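ABC-type branched-chain amino acid transport systems periplasmic component-like protein (Thermomonospora curvata, PDB 4N03) probably binds fatty acids such as palmitic acid outside the membrane and delivers them to an ABC importer. Local coordinates at residues 41-46 against 79-84; 137-142 against 342-347; 163-168 against 195-200. All blocks are in the same frame, centred on the assembly; numbering follows the deposited sequence.

Contact 1: 41-46 against 79-84; sequences DLTGVY and VRDHGY. With PLM (palmitic acid), chain B.
D81, Y84 and D41 bury the most surface here, and D81 meets L42 and T43 through both carboxylate oxygens. T43 OG1 donates to the syn lone pair of D81 OD2 at 2.8 Å. D81 OD1 accepts from L42 N at 2.8 Å, nearly straight (178°), and from G83 N, an Asx turn, on the opposite carboxylate face. D41 organises its own loop: OD1 receives T43 N and G44 N, the latter on its syn lone pair at 2.7 Å, while OD2 takes Y46 N on its anti side, tilted out of plane. With CG anti to the backbone N (chi1 -179°), this carboxylate packs on G83 and Y84 CB. An alanine at D41 would probably leave the amides of T43, G44 and Y46 without their acceptor and the loop free to shift. The edge of Y46 points at the face of Y84, centroids 5.0 Å apart, planes at 72°. Y84 OH donates to palmitic acid O2 at 2.6 Å and, with S109 and Y148, binds the carboxyl end in the fatty acid site, where C4 lies over the Y46 ring centre. The contact joins the loop between strand 33-40 and helix 47-66 to strand 74-81, beside helices 86-96 and 109-122.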
loop_
_atom_site.group_PDB
_atom_site.type_symbol
_atom_site.label_atom_id
_atom_site.label_comp_id
_atom_site.label_asym_id
_atom_site.label_seq_id
_atom_site.Cartn_x
_atom_site.Cartn_y
_atom_site.Cartn_z
ATOM N N ASP A 41 8.103 -5.463 6.625
ATOM C CA ASP A 41 8.176 -5.191 8.048
ATOM C C ASP A 41 7.372 -6.264 8.783
ATOM O O ASP A 41 6.157 -6.296 8.686
ATOM C CB ASP A 41 7.621 -3.816 8.413
ATOM C CG ASP A 41 7.721 -3.523 9.871
ATOM O OD1 ASP A 41 8.495 -4.228 10.550
ATOM O OD2 ASP A 41 7.035 -2.595 10.349
ATOM N N LEU A 42 8.080 -7.086 9.551
ATOM C CA LEU A 42 7.471 -8.103 10.404
ATOM C C LEU A 42 7.536 -7.757 11.871
ATOM O O LEU A 42 7.015 -8.532 12.687
ATOM C CB LEU A 42 8.103 -9.481 10.159
ATOM C CG LEU A 42 7.990 -9.979 8.744
ATOM C CD1 LEU A 42 8.685 -11.326 8.617
ATOM C CD2 LEU A 42 6.549 -10.046 8.271
ATOM N N THR A 43 8.205 -6.673 12.249
ATOM C CA THR A 43 8.520 -6.392 13.637
ATOM C C THR A 43 8.268 -4.968 14.103
ATOM O O THR A 43 8.123 -4.730 15.289
ATOM C CB THR A 43 9.962 -6.784 13.947
ATOM O OG1 THR A 43 10.850 -6.195 13.004
ATOM C CG2 THR A 43 10.116 -8.290 14.052
ATOM N N GLY A 44 8.229 -4.010 13.185
ATOM C CA GLY A 44 8.022 -2.610 13.501
ATOM C C GLY A 44 6.592 -2.193 13.489
ATOM O O GLY A 44 5.673 -3.002 13.695
ATOM N N VAL A 45 6.365 -0.903 13.191
ATOM C CA VAL A 45 5.024 -0.343 13.247
ATOM C C VAL A 45 4.039 -1.044 12.297
ATOM O O VAL A 45 2.864 -0.991 12.523
ATOM C CB VAL A 45 5.064 1.174 13.056
ATOM C CG1 VAL A 45 5.387 1.514 11.627
ATOM C CG2 VAL A 45 3.711 1.823 13.449
ATOM N N TYR A 46 4.538 -1.645 11.226
ATOM C CA TYR A 46 3.657 -2.330 10.275
ATOM C C TYR A 46 3.653 -3.854 10.411
ATOM O O TYR A 46 3.089 -4.509 9.564
ATOM C CB TYR A 46 3.958 -1.898 8.843
ATOM C CG TYR A 46 3.526 -0.482 8.624
ATOM C CD1 TYR A 46 2.213 -0.161 8.651
ATOM C CD2 TYR A 46 4.436 0.548 8.425
ATOM C CE1 TYR A 46 1.759 1.137 8.484
ATOM C CE2 TYR A 46 4.005 1.873 8.239
ATOM C CZ TYR A 46 2.674 2.159 8.277
ATOM O OH TYR A 46 2.216 3.422 8.051
ATOM N N VAL A 79 12.252 -14.150 2.205
ATOM C CA VAL A 79 11.646 -13.093 2.989
ATOM C C VAL A 79 12.643 -12.501 3.938
ATOM O O VAL A 79 13.243 -13.231 4.724
ATOM C CB VAL A 79 10.405 -13.574 3.781
ATOM C CG1 VAL A 79 9.835 -12.473 4.643
ATOM C CG2 VAL A 79 9.367 -14.121 2.844
ATOM N N ARG A 80 12.780 -11.170 3.892
ATOM C CA ARG A 80 13.604 -10.408 4.822
ATOM C C ARG A 80 12.779 -9.330 5.523
ATOM O O ARG A 80 11.881 -8.733 4.937
ATOM C CB ARG A 80 14.787 -9.743 4.136
ATOM C CG ARG A 80 15.888 -10.695 3.712
ATOM C CD ARG A 80 16.716 -11.136 4.901
ATOM N NE ARG A 80 17.860 -11.898 4.436
ATOM C CZ ARG A 80 17.803 -13.165 4.066
ATOM N NH1 ARG A 80 16.662 -13.831 4.149
ATOM N NH2 ARG A 80 18.899 -13.757 3.636
ATOM N N ASP A 81 13.102 -9.089 6.785
ATOM C CA ASP A 81 12.415 -8.116 7.653
ATOM C C ASP A 81 13.300 -6.896 7.845
ATOM O O ASP A 81 14.338 -7.001 8.496
ATOM C CB ASP A 81 12.095 -8.781 8.987
ATOM C CG ASP A 81 11.435 -7.856 9.969
ATOM O OD1 ASP A 81 10.897 -6.810 9.579
ATOM O OD2 ASP A 81 11.454 -8.156 11.167
ATOM N N HIS A 82 12.921 -5.738 7.292
ATOM C CA HIS A 82 13.662 -4.519 7.539
ATOM C C HIS A 82 13.177 -3.746 8.743
ATOM O O HIS A 82 13.791 -2.727 9.087
ATOM C CB HIS A 82 13.717 -3.613 6.300
ATOM C CG HIS A 82 12.403 -3.229 5.739
ATOM N ND1 HIS A 82 11.409 -2.607 6.473
ATOM C CD2 HIS A 82 11.952 -3.293 4.458
ATOM C CE1 HIS A 82 10.410 -2.313 5.663
ATOM N NE2 HIS A 82 10.704 -2.735 4.449
ATOM N N GLY A 83 12.077 -4.157 9.383
ATOM C CA GLY A 83 11.615 -3.555 10.616
ATOM C C GLY A 83 11.124 -2.118 10.455
ATOM O O GLY A 83 11.019 -1.354 11.409
ATOM N N TYR A 84 10.763 -1.737 9.237
ATOM C CA TYR A 84 10.441 -0.340 8.883
ATOM C C TYR A 84 11.618 0.600 9.187
ATOM O O TYR A 84 11.424 1.664 9.743
ATOM C CB TYR A 84 9.104 0.134 9.499
ATOM C CG TYR A 84 8.447 1.256 8.723
ATOM C CD1 TYR A 84 7.909 1.035 7.492
ATOM C CD2 TYR A 84 8.319 2.518 9.263
ATOM C CE1 TYR A 84 7.329 2.053 6.749
ATOM C CE2 TYR A 84 7.695 3.543 8.553
ATOM C CZ TYR A 84 7.205 3.294 7.299
ATOM O OH TYR A 84 6.609 4.330 6.608
HETATM C C1 PLM B . 4.769 3.885 3.686
HETATM O O1 PLM B . 4.440 4.194 2.510
HETATM O O2 PLM B . 5.932 3.956 4.140
HETATM C C2 PLM B . 3.733 3.222 4.564
HETATM C C3 PLM B . 3.693 1.682 4.168
HETATM C C4 PLM B . 2.548 0.934 4.811
HETATM C C5 PLM B . 2.555 -0.521 4.487
HETATM C C6 PLM B . 1.385 -1.392 4.993
HETATM C C7 PLM B . 0.285 -1.463 3.942
HETATM C C8 PLM B . -0.995 -2.122 4.376
HETATM C C9 PLM B . -1.962 -2.468 3.259
HETATM C CA PLM B . -2.988 -1.365 2.910
HETATM C CB PLM B . -3.688 -1.764 1.550
HETATM C CC PLM B . -3.614 -0.604 0.514
HETATM C CD PLM B . -3.761 -1.043 -0.928
HETATM C CE PLM B . -3.661 0.042 -1.992
HETATM C CF PLM B . -3.194 -0.552 -3.330
HETATM C CG PLM B . -4.303 -1.130 -4.189
#

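Contact 2: 137-142 against 342-347; sequences GSKYIQ and AHRSEA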
loop_
_atom_site.group_PDB
_atom_site.type_symbol
_atom_site.label_atom_id
_atom_site.label_comp_id
_atom_site.label_asym_id
_atom_site.label_seq_id
_atom_site.Cartn_x
_atom_site.Cartn_y
_atom_site.Cartn_z
ATOM N N GLY A 137 8.018 7.331 -11.827
ATOM C CA GLY A 137 9.107 7.724 -12.727
ATOM C C GLY A 137 10.175 6.699 -12.920
ATOM O O GLY A 137 11.215 6.970 -13.517
ATOM N N SER A 138 9.948 5.477 -12.454
ATOM C CA SER A 138 10.916 4.393 -12.696
ATOM C C SER A 138 10.276 3.270 -13.444
ATOM O O SER A 138 9.292 2.679 -12.952
ATOM C CB SER A 138 11.430 3.799 -11.413
ATOM O OG SER A 138 12.176 2.613 -11.799
ATOM N N LYS A 139 10.821 2.871 -14.588
ATOM C CA LYS A 139 10.277 1.759 -15.364
ATOM C C LYS A 139 10.153 0.513 -14.491
ATOM O O LYS A 139 9.242 -0.267 -14.716
ATOM C CB LYS A 139 11.158 1.434 -16.607
ATOM C CG LYS A 139 10.530 0.478 -17.632
ATOM C CD LYS A 139 11.474 0.088 -18.783
ATOM C CE LYS A 139 10.883 -1.060 -19.602
ATOM N NZ LYS A 139 11.760 -1.426 -20.748
ATOM N N TYR A 140 11.098 0.346 -13.584
ATOM C CA TYR A 140 11.213 -0.908 -12.845
ATOM C C TYR A 140 10.381 -0.968 -11.599
ATOM O O TYR A 140 10.250 -2.066 -11.011
ATOM C CB TYR A 140 12.679 -1.188 -12.547
ATOM C CG TYR A 140 13.444 -1.327 -13.797
ATOM C CD1 TYR A 140 13.352 -2.477 -14.536
ATOM C CD2 TYR A 140 14.192 -0.281 -14.317
ATOM C CE1 TYR A 140 14.004 -2.637 -15.724
ATOM C CE2 TYR A 140 14.833 -0.442 -15.575
ATOM C CZ TYR A 140 14.687 -1.639 -16.251
ATOM O OH TYR A 140 15.316 -1.892 -17.459
ATOM N N ILE A 141 9.781 0.133 -11.162
ATOM C CA ILE A 141 8.978 0.160 -9.944
ATOM C C ILE A 141 7.538 0.337 -10.306
ATOM O O ILE A 141 7.200 1.316 -10.978
ATOM C CB ILE A 141 9.433 1.249 -8.973
ATOM C CG1 ILE A 141 10.908 1.062 -8.613
ATOM C CG2 ILE A 141 8.530 1.229 -7.751
ATOM C CD1 ILE A 141 11.483 2.186 -7.766
ATOM N N GLN A 142 6.674 -0.615 -9.952
ATOM C CA GLN A 142 5.240 -0.415 -10.135
ATOM C C GLN A 142 4.600 0.064 -8.876
ATOM O O GLN A 142 4.403 -0.724 -7.936
ATOM C CB GLN A 142 4.568 -1.716 -10.559
ATOM C CG GLN A 142 3.060 -1.563 -10.733
ATOM C CD GLN A 142 2.786 -0.572 -11.870
ATOM O OE1 GLN A 142 3.203 -0.810 -12.997
ATOM N NE2 GLN A 142 2.078 0.496 -11.583
ATOM N N ALA A 342 7.254 -7.614 -20.173
ATOM C CA ALA A 342 6.001 -8.357 -20.013
ATOM C C ALA A 342 5.056 -7.581 -19.101
ATOM O O ALA A 342 3.892 -7.386 -19.417
ATOM C CB ALA A 342 6.253 -9.751 -19.457
ATOM N N HIS A 343 5.564 -7.095 -17.961
ATOM C CA HIS A 343 4.727 -6.336 -17.053
ATOM C C HIS A 343 4.157 -5.062 -17.725
ATOM O O HIS A 343 2.977 -4.760 -17.663
ATOM C CB HIS A 343 5.532 -5.918 -15.808
ATOM C CG HIS A 343 4.741 -5.047 -14.904
ATOM N ND1 HIS A 343 3.566 -5.429 -14.305
ATOM C CD2 HIS A 343 4.913 -3.737 -14.601
ATOM C CE1 HIS A 343 3.074 -4.414 -13.618
ATOM N NE2 HIS A 343 3.879 -3.368 -13.786
ATOM N N ARG A 344 5.029 -4.298 -18.364
ATOM C CA ARG A 344 4.700 -2.955 -18.891
ATOM C C ARG A 344 3.933 -3.027 -20.190
ATOM O O ARG A 344 3.636 -1.963 -20.763
ATOM C CB ARG A 344 5.943 -2.116 -19.100
ATOM C CG ARG A 344 6.672 -1.749 -17.822
ATOM C CD ARG A 344 6.221 -0.475 -17.224
ATOM N NE ARG A 344 6.748 -0.214 -15.899
ATOM C CZ ARG A 344 6.016 0.214 -14.889
ATOM N NH1 ARG A 344 4.744 0.456 -15.019
ATOM N NH2 ARG A 344 6.598 0.469 -13.728
ATOM N N SER A 345 3.650 -4.228 -20.684
ATOM C CA SER A 345 2.749 -4.440 -21.811
ATOM C C SER A 345 1.292 -4.424 -21.425
ATOM O O SER A 345 0.439 -4.346 -22.302
ATOM C CB SER A 345 3.131 -5.696 -22.578
ATOM O OG SER A 345 2.745 -6.875 -21.871
ATOM N N GLU A 346 0.988 -4.408 -20.128
ATOM C CA GLU A 346 -0.415 -4.529 -19.655
ATOM C C GLU A 346 -1.049 -3.212 -19.412
ATOM O O GLU A 346 -0.695 -2.490 -18.435
ATOM C CB GLU A 346 -0.395 -5.360 -18.356
ATOM C CG GLU A 346 -1.744 -5.538 -17.702
ATOM C CD GLU A 346 -2.735 -6.205 -18.615
ATOM O OE1 GLU A 346 -3.511 -5.534 -19.295
ATOM O OE2 GLU A 346 -2.764 -7.458 -18.671
ATOM N N ALA A 347 -1.925 -2.775 -20.287
ATOM C CA ALA A 347 -2.672 -1.522 -20.182
ATOM C C ALA A 347 -3.977 -1.603 -19.408
ATOM O O ALA A 347 -4.573 -0.584 -19.075
ATOM C CB ALA A 347 -2.946 -0.955 -21.565
#
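R344 leaves its backbone with CG anti to the carbonyl carbon and bends at chi2 (-90°), while H343 and Q142 both hold CG anti to the backbone N; these torsions start the three side chains toward one another. Two type I beta turns come together here in this periplasmic-binding-protein fold, S138 to I141 and H343 to E346, the second starting at H343 of helix 336-343 and taking part through its first two residues, H343 and R344. The guanidinium of R344 grips K139 O side-on. NE donates at 2.8 Å (152°) and NH2 reaches the same K139 O at 2.9 Å, with that oxygen in the guanidinium plane. NE is slightly tilted from the carbonyl plane, whereas NH2 stands well above it. I141 O lies 2.9 Å from R344 NH2, also at the guanidinium edge. NH1 makes a weak bond to Q142 OE1 and a further hydrogen bond to F359 O. Bonds to K139 and F359, with a weak one to Q142, therefore limit the rotation of this buried group, and backbone carbonyls probably help to offset its charge. The imidazole of H343 also meets the rings of F125 and F359, and it crosses the Q142 side chain at about a right angle. H343 NE2 donates to Q142 OE1 at 2.8 Å and 165°, the oxygen close to the ring plane.

Contact 3: 163-168 against 195-200; sequences KLIKKG and LGLEVF
G196 O receives the amide of G168: G168 N lies 2.8 Å from G196 O, the N-H...O angle is 145°, and the donor is tilted 30° from the carbonyl plane. This is the one direct hydrogen bond between 163-168 and 195-200. Both glycines have positive phi, with backbone angles at which a side chain would be jammed against the preceding carbonyl oxygen. At G196 a beta carbon would also come very near K167 CG, so the close approach probably relies on the lack of a side chain there. K167 itself, with CG anti to the backbone N (chi1 -179°), lays CG 3.8 Å from L195 O.

L197 supplies the apolar half of the contact through its two methyls. CD1 touches I165 CD1 at 3.8 Å, the two side chains crossing at about a right angle, while CD2 lies against the backbone, 3.3 Å from K166 O. I165 and L197 both also pack on L171, and I165 reaches L159 and M160 of helix 148-161. On the more exposed side one water donates to G168 O at 2.8 Å and to E198 OE2 at 3.1 Å, bridging the loop to the start of strand 198-204.

Each segment lies at the C-terminal end of a helix: K163 ends helix 148-161 in a Schellman motif, and G196 is the first residue to leave the angles of helix 179-195. The contact brings the loop entering strand 170-176 against the turn from helix 179-195 into its parallel neighbour 198-204, the last connection of a beta-alpha-beta unit at the edge of the mixed sheet of an alpha/beta domain.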
loop_
_atom_site.group_PDB
_atom_site.type_symbol
_atom_site.label_atom_id
_atom_site.label_comp_id
_atom_site.label_asym_id
_atom_site.label_seq_id
_atom_site.Cartn_x
_atom_site.Cartn_y
_atom_site.Cartn_z
ATOM N N LYS A 163 -20.274 17.249 3.986
ATOM C CA LYS A 163 -20.550 18.345 4.914
ATOM C C LYS A 163 -19.884 18.137 6.282
ATOM O O LYS A 163 -20.308 18.719 7.287
ATOM C CB LYS A 163 -22.048 18.636 4.988
ATOM C CG LYS A 163 -22.635 18.952 3.631
ATOM C CD LYS A 163 -24.099 19.359 3.693
ATOM C CE LYS A 163 -24.327 20.764 4.228
ATOM N NZ LYS A 163 -25.743 21.180 4.087
ATOM N N LEU A 164 -18.835 17.322 6.305
ATOM C CA LEU A 164 -18.039 17.140 7.499
ATOM C C LEU A 164 -17.063 18.295 7.688
ATOM O O LEU A 164 -16.593 18.521 8.791
ATOM C CB LEU A 164 -17.311 15.798 7.440
ATOM C CG LEU A 164 -18.205 14.545 7.500
ATOM C CD1 LEU A 164 -17.382 13.291 7.306
ATOM C CD2 LEU A 164 -18.966 14.478 8.795
ATOM N N ILE A 165 -16.777 19.002 6.591
ATOM C CA ILE A 165 -16.060 20.262 6.603
ATOM C C ILE A 165 -16.769 21.195 5.633
ATOM O O ILE A 165 -17.559 20.764 4.816
ATOM C CB ILE A 165 -14.577 20.106 6.238
ATOM C CG1 ILE A 165 -14.440 19.533 4.851
ATOM C CG2 ILE A 165 -13.861 19.252 7.264
ATOM C CD1 ILE A 165 -13.005 19.406 4.367
ATOM N N LYS A 166 -16.439 22.468 5.749
ATOM C CA LYS A 166 -16.961 23.510 4.859
ATOM C C LYS A 166 -15.859 24.509 4.550
ATOM O O LYS A 166 -14.842 24.544 5.212
ATOM C CB LYS A 166 -18.131 24.204 5.504
ATOM C CG LYS A 166 -17.795 24.995 6.750
ATOM C CD LYS A 166 -19.027 25.565 7.446
ATOM C CE LYS A 166 -18.619 26.365 8.682
ATOM N NZ LYS A 166 -17.777 25.652 9.701
ATOM N N LYS A 167 -16.069 25.306 3.500
ATOM C CA LYS A 167 -15.115 26.318 3.128
ATOM C C LYS A 167 -14.739 27.171 4.331
ATOM O O LYS A 167 -15.601 27.552 5.109
ATOM C CB LYS A 167 -15.658 27.208 1.988
ATOM C CG LYS A 167 -14.719 28.295 1.499
ATOM C CD LYS A 167 -15.303 29.011 0.296
ATOM C CE LYS A 167 -14.279 29.986 -0.250
ATOM N NZ LYS A 167 -14.793 30.640 -1.478
ATOM N N GLY A 168 -13.449 27.438 4.502
ATOM C CA GLY A 168 -12.951 28.225 5.621
ATOM C C GLY A 168 -12.490 27.403 6.809
ATOM O O GLY A 168 -11.844 27.908 7.686
ATOM N N LEU A 195 -10.007 24.381 -2.318
ATOM C CA LEU A 195 -11.291 24.404 -1.648
ATOM C C LEU A 195 -11.447 25.493 -0.628
ATOM O O LEU A 195 -12.544 25.625 -0.084
ATOM C CB LEU A 195 -11.575 23.057 -1.007
ATOM C CG LEU A 195 -11.679 21.861 -1.975
ATOM C CD1 LEU A 195 -11.720 20.543 -1.228
ATOM C CD2 LEU A 195 -12.874 21.993 -2.909
ATOM N N GLY A 196 -10.393 26.257 -0.338
ATOM C CA GLY A 196 -10.532 27.331 0.636
ATOM C C GLY A 196 -10.464 26.892 2.078
ATOM O O GLY A 196 -11.165 27.436 2.906
ATOM N N LEU A 197 -9.539 25.976 2.358
ATOM C CA LEU A 197 -9.321 25.422 3.695
ATOM C C LEU A 197 -7.950 25.810 4.197
ATOM O O LEU A 197 -7.052 26.064 3.401
ATOM C CB LEU A 197 -9.449 23.902 3.733
ATOM C CG LEU A 197 -10.729 23.335 3.093
ATOM C CD1 LEU A 197 -10.581 21.862 2.844
ATOM C CD2 LEU A 197 -11.903 23.531 4.035
ATOM N N GLU A 198 -7.775 25.878 5.497
ATOM C CA GLU A 198 -6.472 26.063 6.116
ATOM C C GLU A 198 -5.914 24.694 6.538
ATOM O O GLU A 198 -6.681 23.721 6.735
ATOM C CB GLU A 198 -6.622 26.943 7.382
ATOM C CG GLU A 198 -7.147 28.368 7.155
ATOM C CD GLU A 198 -7.161 29.175 8.455
ATOM O OE1 GLU A 198 -6.270 28.941 9.308
ATOM O OE2 GLU A 198 -8.030 30.063 8.607
ATOM N N VAL A 199 -4.604 24.567 6.660
ATOM C CA VAL A 199 -3.960 23.325 7.097
ATOM C C VAL A 199 -3.003 23.598 8.243
ATOM O O VAL A 199 -2.193 24.527 8.155
ATOM C CB VAL A 199 -3.171 22.623 5.959
ATOM C CG1 VAL A 199 -2.608 21.281 6.390
ATOM C CG2 VAL A 199 -4.080 22.411 4.765
ATOM N N PHE A 200 -3.092 22.813 9.291
ATOM C CA PHE A 200 -2.177 22.806 10.400
ATOM C C PHE A 200 -1.408 21.492 10.312
ATOM O O PHE A 200 -2.012 20.387 10.284
ATOM C CB PHE A 200 -2.944 22.897 11.730
ATOM C CG PHE A 200 -2.105 22.698 12.949
ATOM C CD1 PHE A 200 -1.022 23.457 13.182
ATOM C CD2 PHE A 200 -2.435 21.709 13.854
ATOM C CE1 PHE A 200 -0.230 23.265 14.295
ATOM C CE2 PHE A 200 -1.698 21.527 14.992
ATOM C CZ PHE A 200 -0.582 22.314 15.208
HETATM O O HOH W 1 -10.735 30.422 7.228
#

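How the contacts relate
The three contacts do not touch one another. Contact 1 comes first along the chain; contact 3 then falls between the two segments of contact 2, 200 residues apart. Centres of contacts 1 and 2 lie 26 Å apart, and contact 3 is 36 Å and 37 Å from them. Contact 1 belongs to the four-stranded parallel sheet, and 137-142 follows its edge strand 126-129, whereas contact 3 sits at the edge of the seven-stranded mixed sheet. Helix 109-122 packs on contacts 1 and 2. Contact 1 alone touches palmitic acid; contact 2 ties distant segments together, and contact 3 packs the loop before strand 170-176 on the start of strand 198-204, far from the chain centre.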